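Local coordinates for putative cell adhesion protein (Bacteroides eggerthii, PDB 4GPV) that probably serves as a FimA-like fimbrial subunit that helps build an adhesive pilus on the surface of this gut bacterium, at residues A158-I163 with Y299-T304; Y280-T285 with V331-A336. All blocks are in the same frame, centred on the assembly; numbering follows the deposited sequence.

Contact 1: A158-I163 with Y299-T304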
# COMPACT_ATOMS: atom_id res chain seq x y z
N ALA A 158 1.23 -1.95 -0.72
CA ALA A 158 1.13 -2.38 -2.10
C ALA A 158 1.06 -1.11 -2.95
O ALA A 158 0.69 -0.04 -2.44
CB ALA A 158 -0.14 -3.23 -2.30
N LYS A 159 1.36 -1.22 -4.23
CA LYS A 159 1.30 -0.10 -5.14
C LYS A 159 0.33 -0.45 -6.27
O LYS A 159 0.36 -1.58 -6.78
CB LYS A 159 2.71 0.16 -5.70
CG LYS A 159 2.81 1.36 -6.63
CD LYS A 159 4.29 1.64 -6.95
CE LYS A 159 4.74 1.21 -8.30
NZ LYS A 159 6.18 1.53 -8.51
N ILE A 160 -0.52 0.51 -6.65
CA ILE A 160 -1.48 0.30 -7.76
C ILE A 160 -1.22 1.38 -8.80
O ILE A 160 -1.33 2.55 -8.46
CB ILE A 160 -2.95 0.33 -7.25
CG1 ILE A 160 -3.20 -0.79 -6.21
CG2 ILE A 160 -3.95 0.21 -8.45
CD1 ILE A 160 -4.52 -0.61 -5.44
N GLN A 161 -0.93 1.00 -10.06
CA GLN A 161 -0.70 1.96 -11.15
C GLN A 161 -1.85 1.87 -12.13
O GLN A 161 -2.31 0.76 -12.41
CB GLN A 161 0.61 1.64 -11.90
CG GLN A 161 1.84 2.09 -11.13
CD GLN A 161 3.11 1.61 -11.79
OE1 GLN A 161 3.48 0.43 -11.71
NE2 GLN A 161 3.78 2.51 -12.47
N LEU A 162 -2.24 3.01 -12.73
CA LEU A 162 -3.32 3.03 -13.71
C LEU A 162 -2.81 3.50 -15.06
O LEU A 162 -2.17 4.56 -15.16
CB LEU A 162 -4.47 3.95 -13.21
CG LEU A 162 -5.60 4.22 -14.19
CD1 LEU A 162 -6.34 2.92 -14.54
CD2 LEU A 162 -6.55 5.28 -13.64
N ILE A 163 -3.11 2.71 -16.11
CA ILE A 163 -2.86 3.02 -17.53
C ILE A 163 -4.24 3.15 -18.20
O ILE A 163 -5.00 2.18 -18.19
CB ILE A 163 -1.97 1.95 -18.22
CG1 ILE A 163 -0.56 1.90 -17.59
CG2 ILE A 163 -1.86 2.17 -19.74
CD1 ILE A 163 0.23 0.69 -18.00
N TYR A 299 0.61 -3.61 -8.64
CA TYR A 299 -0.45 -3.94 -9.60
C TYR A 299 -0.50 -2.93 -10.70
O TYR A 299 -0.51 -1.72 -10.43
CB TYR A 299 -1.84 -3.99 -8.90
CG TYR A 299 -1.88 -5.00 -7.77
CD1 TYR A 299 -1.44 -4.66 -6.50
CD2 TYR A 299 -2.24 -6.32 -8.01
CE1 TYR A 299 -1.40 -5.60 -5.47
CE2 TYR A 299 -2.22 -7.27 -6.98
CZ TYR A 299 -1.79 -6.90 -5.71
OH TYR A 299 -1.68 -7.81 -4.69
N THR A 300 -0.58 -3.41 -11.91
CA THR A 300 -0.72 -2.54 -13.08
C THR A 300 -2.11 -2.78 -13.65
O THR A 300 -2.47 -3.92 -13.99
CB THR A 300 0.39 -2.75 -14.10
OG1 THR A 300 1.66 -2.43 -13.50
CG2 THR A 300 0.17 -1.91 -15.35
N VAL A 301 -2.93 -1.72 -13.67
CA VAL A 301 -4.29 -1.82 -14.18
C VAL A 301 -4.36 -1.06 -15.48
O VAL A 301 -4.13 0.14 -15.44
CB VAL A 301 -5.31 -1.25 -13.17
CG1 VAL A 301 -6.74 -1.30 -13.73
CG2 VAL A 301 -5.21 -1.93 -11.80
N THR A 302 -4.67 -1.76 -16.60
CA THR A 302 -4.87 -1.09 -17.90
C THR A 302 -6.35 -1.09 -18.19
O THR A 302 -6.98 -2.14 -18.22
CB THR A 302 -4.06 -1.76 -19.02
OG1 THR A 302 -2.73 -1.98 -18.56
CG2 THR A 302 -4.06 -0.95 -20.33
N VAL A 303 -6.93 0.11 -18.38
CA VAL A 303 -8.35 0.27 -18.65
C VAL A 303 -8.48 0.82 -20.07
O VAL A 303 -7.91 1.88 -20.35
CB VAL A 303 -8.97 1.25 -17.61
CG1 VAL A 303 -10.47 1.46 -17.87
CG2 VAL A 303 -8.73 0.77 -16.18
N THR A 304 -9.14 0.06 -20.97
CA THR A 304 -9.38 0.48 -22.34
C THR A 304 -10.85 0.83 -22.39
O THR A 304 -11.69 -0.04 -22.16
CB THR A 304 -8.96 -0.59 -23.36
OG1 THR A 304 -7.58 -0.87 -23.16
CG2 THR A 304 -9.18 -0.16 -24.82
O HOH W 1 2.09 -0.66 -9.55
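L162 reaches across to V303 on the next strand. Its CD1 comes within 3.6 Å of V303 CG2, the two side chains meeting at a slant. CG of L162 is anti to the backbone N (chi1 173°), and from there the CD1 branch comes up to V303. The same methyl also touches V301 CG1. I160 and V301 lie side by side and point the same way, with I160 CG2 4.2 Å from V301 CG2. The Y299 ring shares this face. A158 CB and K159 O sit at its edge, near the ring plane. Its hydroxyl bonds outside the pair, to E294 N.

This is a parallel strand pair within the FimA-like C-terminal domain, which belongs to the transthyretin clan. Strand 247-251 flanks 158-163 and strand 329-343 flanks 299-304, which places the pair inside the sheet. Five backbone bonds join it, among them Q161 N to Y299 O and V303 N to I163 O, each 2.8 Å.

I163, T300, T302 and Q161 occupy the other face. I163 CD1 packs 3.7 Å from T300 CG2, and I163 CG2 meets T302 CG2 at 3.9 Å. A water lies within hydrogen-bonding distance of both Q161 OE1 (2.8 Å) and Y299 O (2.9 Å).

Contact 2: Y280-T285 with V331-A336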
# COMPACT_ATOMS: atom_id res chain seq x y z
N TYR A 280 -15.74 4.00 -14.22
CA TYR A 280 -15.14 2.95 -15.05
C TYR A 280 -14.26 2.18 -14.06
O TYR A 280 -13.13 2.59 -13.80
CB TYR A 280 -14.35 3.53 -16.23
CG TYR A 280 -15.17 4.45 -17.10
CD1 TYR A 280 -15.91 3.96 -18.18
CD2 TYR A 280 -15.17 5.83 -16.89
CE1 TYR A 280 -16.58 4.81 -19.05
CE2 TYR A 280 -15.88 6.70 -17.73
CZ TYR A 280 -16.58 6.18 -18.81
OH TYR A 280 -17.26 7.04 -19.65
N PRO A 281 -14.83 1.18 -13.35
CA PRO A 281 -14.11 0.60 -12.22
C PRO A 281 -13.51 -0.79 -12.42
O PRO A 281 -13.87 -1.52 -13.35
CB PRO A 281 -15.22 0.50 -11.18
CG PRO A 281 -16.47 0.22 -12.00
CD PRO A 281 -16.22 0.68 -13.41
N ILE A 282 -12.64 -1.16 -11.48
CA ILE A 282 -12.09 -2.50 -11.36
C ILE A 282 -12.09 -2.89 -9.89
O ILE A 282 -11.51 -2.18 -9.06
CB ILE A 282 -10.72 -2.75 -12.05
CG1 ILE A 282 -10.40 -4.28 -12.14
CG2 ILE A 282 -9.60 -1.98 -11.42
CD1 ILE A 282 -11.51 -5.20 -12.99
N LEU A 283 -12.76 -4.01 -9.56
CA LEU A 283 -12.83 -4.52 -8.19
C LEU A 283 -11.68 -5.47 -7.97
O LEU A 283 -11.50 -6.37 -8.78
CB LEU A 283 -14.16 -5.26 -7.92
CG LEU A 283 -15.35 -4.44 -7.49
CD1 LEU A 283 -15.85 -3.62 -8.61
CD2 LEU A 283 -16.46 -5.35 -7.05
N PHE A 284 -10.94 -5.29 -6.87
CA PHE A 284 -9.83 -6.18 -6.51
C PHE A 284 -10.41 -7.35 -5.72
O PHE A 284 -10.27 -7.44 -4.47
CB PHE A 284 -8.73 -5.45 -5.74
CG PHE A 284 -7.90 -4.61 -6.67
CD1 PHE A 284 -6.85 -5.18 -7.39
CD2 PHE A 284 -8.21 -3.27 -6.88
CE1 PHE A 284 -6.09 -4.40 -8.27
CE2 PHE A 284 -7.43 -2.49 -7.75
CZ PHE A 284 -6.40 -3.07 -8.46
N THR A 285 -11.09 -8.22 -6.45
CA THR A 285 -11.66 -9.48 -5.97
C THR A 285 -11.13 -10.62 -6.83
O THR A 285 -10.72 -10.41 -7.97
CB THR A 285 -13.21 -9.48 -6.10
OG1 THR A 285 -13.58 -9.34 -7.48
CG2 THR A 285 -13.87 -8.42 -5.25
N VAL A 331 -10.57 -4.36 -19.07
CA VAL A 331 -9.58 -4.17 -18.00
C VAL A 331 -8.65 -5.36 -17.89
O VAL A 331 -9.11 -6.52 -17.92
CB VAL A 331 -10.23 -3.90 -16.60
CG1 VAL A 331 -9.15 -3.62 -15.53
CG2 VAL A 331 -11.23 -2.75 -16.63
N THR A 332 -7.34 -5.10 -17.79
CA THR A 332 -6.34 -6.13 -17.51
C THR A 332 -5.67 -5.74 -16.22
O THR A 332 -5.39 -4.56 -16.00
CB THR A 332 -5.32 -6.38 -18.63
OG1 THR A 332 -4.38 -5.31 -18.68
CG2 THR A 332 -5.96 -6.69 -19.99
N VAL A 333 -5.46 -6.72 -15.34
CA VAL A 333 -4.78 -6.47 -14.06
C VAL A 333 -3.65 -7.45 -13.97
O VAL A 333 -3.87 -8.67 -14.08
CB VAL A 333 -5.67 -6.53 -12.79
CG1 VAL A 333 -4.86 -6.20 -11.52
CG2 VAL A 333 -6.87 -5.62 -12.90
N THR A 334 -2.43 -6.94 -13.81
CA THR A 334 -1.29 -7.81 -13.61
C THR A 334 -0.66 -7.46 -12.28
O THR A 334 -0.74 -6.30 -11.83
CB THR A 334 -0.29 -7.79 -14.76
OG1 THR A 334 0.26 -6.49 -14.89
CG2 THR A 334 -0.87 -8.32 -16.08
N ALA A 335 -0.07 -8.46 -11.63
CA ALA A 335 0.57 -8.26 -10.33
C ALA A 335 2.02 -8.65 -10.45
O ALA A 335 2.32 -9.68 -11.03
CB ALA A 335 -0.11 -9.12 -9.28
N ALA A 336 2.91 -7.83 -9.91
CA ALA A 336 4.33 -8.14 -9.89
C ALA A 336 4.83 -8.03 -8.46
O ALA A 336 4.19 -7.38 -7.62
CB ALA A 336 5.10 -7.18 -10.80
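I282 is the main bump. It drops between V331 and V333, two residues whose side chains rise from the same side of their strand. CG1 of I282 touches both. It lies 3.7 Å from V331 CG1 and 3.9 Å from V333 CG2. CG1 stands anti to the backbone N of I282 (chi1 -167°), which carries it over the dip between the two valines. The terminal CD1 then turns back over V331, 3.8 Å from its CG1. V331 CG1 is therefore met by CB, CG1 and CD1 of I282. V333 offers its two methyls to different neighbours. CG2 takes I282, while CG1 meets F284 CE1 at 3.9 Å, the ring coming at a slant.

The segments lie within the FimA-like C-terminal domain but on two different sheets. Strand 274-283 pairs with 262-271, and strand 329-343 pairs with 297-306. The layers face each other as in a beta sandwich; the axes of strands 280-283 and 331-336 come within 8.9 Å and are turned by 37°. F284 is the centre of an inverse gamma turn, and its side chain reaches back to V333. An alanine in place of I282 would probably open a gap between the sheets, since the CG1 that lies against both valines, and the CD1 over V331, would be gone.

I282 also touches V301, and F284 touches I293, so the apolar layer runs on past the two valines.

Contact 1 holds two neighbouring strands within one sheet. Contact 2 holds that sheet against another. Their chemistry follows from this: backbone bonds do most of the joining in contact 1, and apolar side chains do it in contact 2. Both are mostly buried, though V331 and V333 are partly exposed, as are Q161, T300 and T302. The contacts meet directly. Strands 297-306 and 329-343 are antiparallel neighbours, with probable hydrogen bonds from T300 N to T334 O and from T302 N to T332 O. V301 CG2 packs 3.7 Å from F284 CZ, so the face of V301 joins the layer between the sheets.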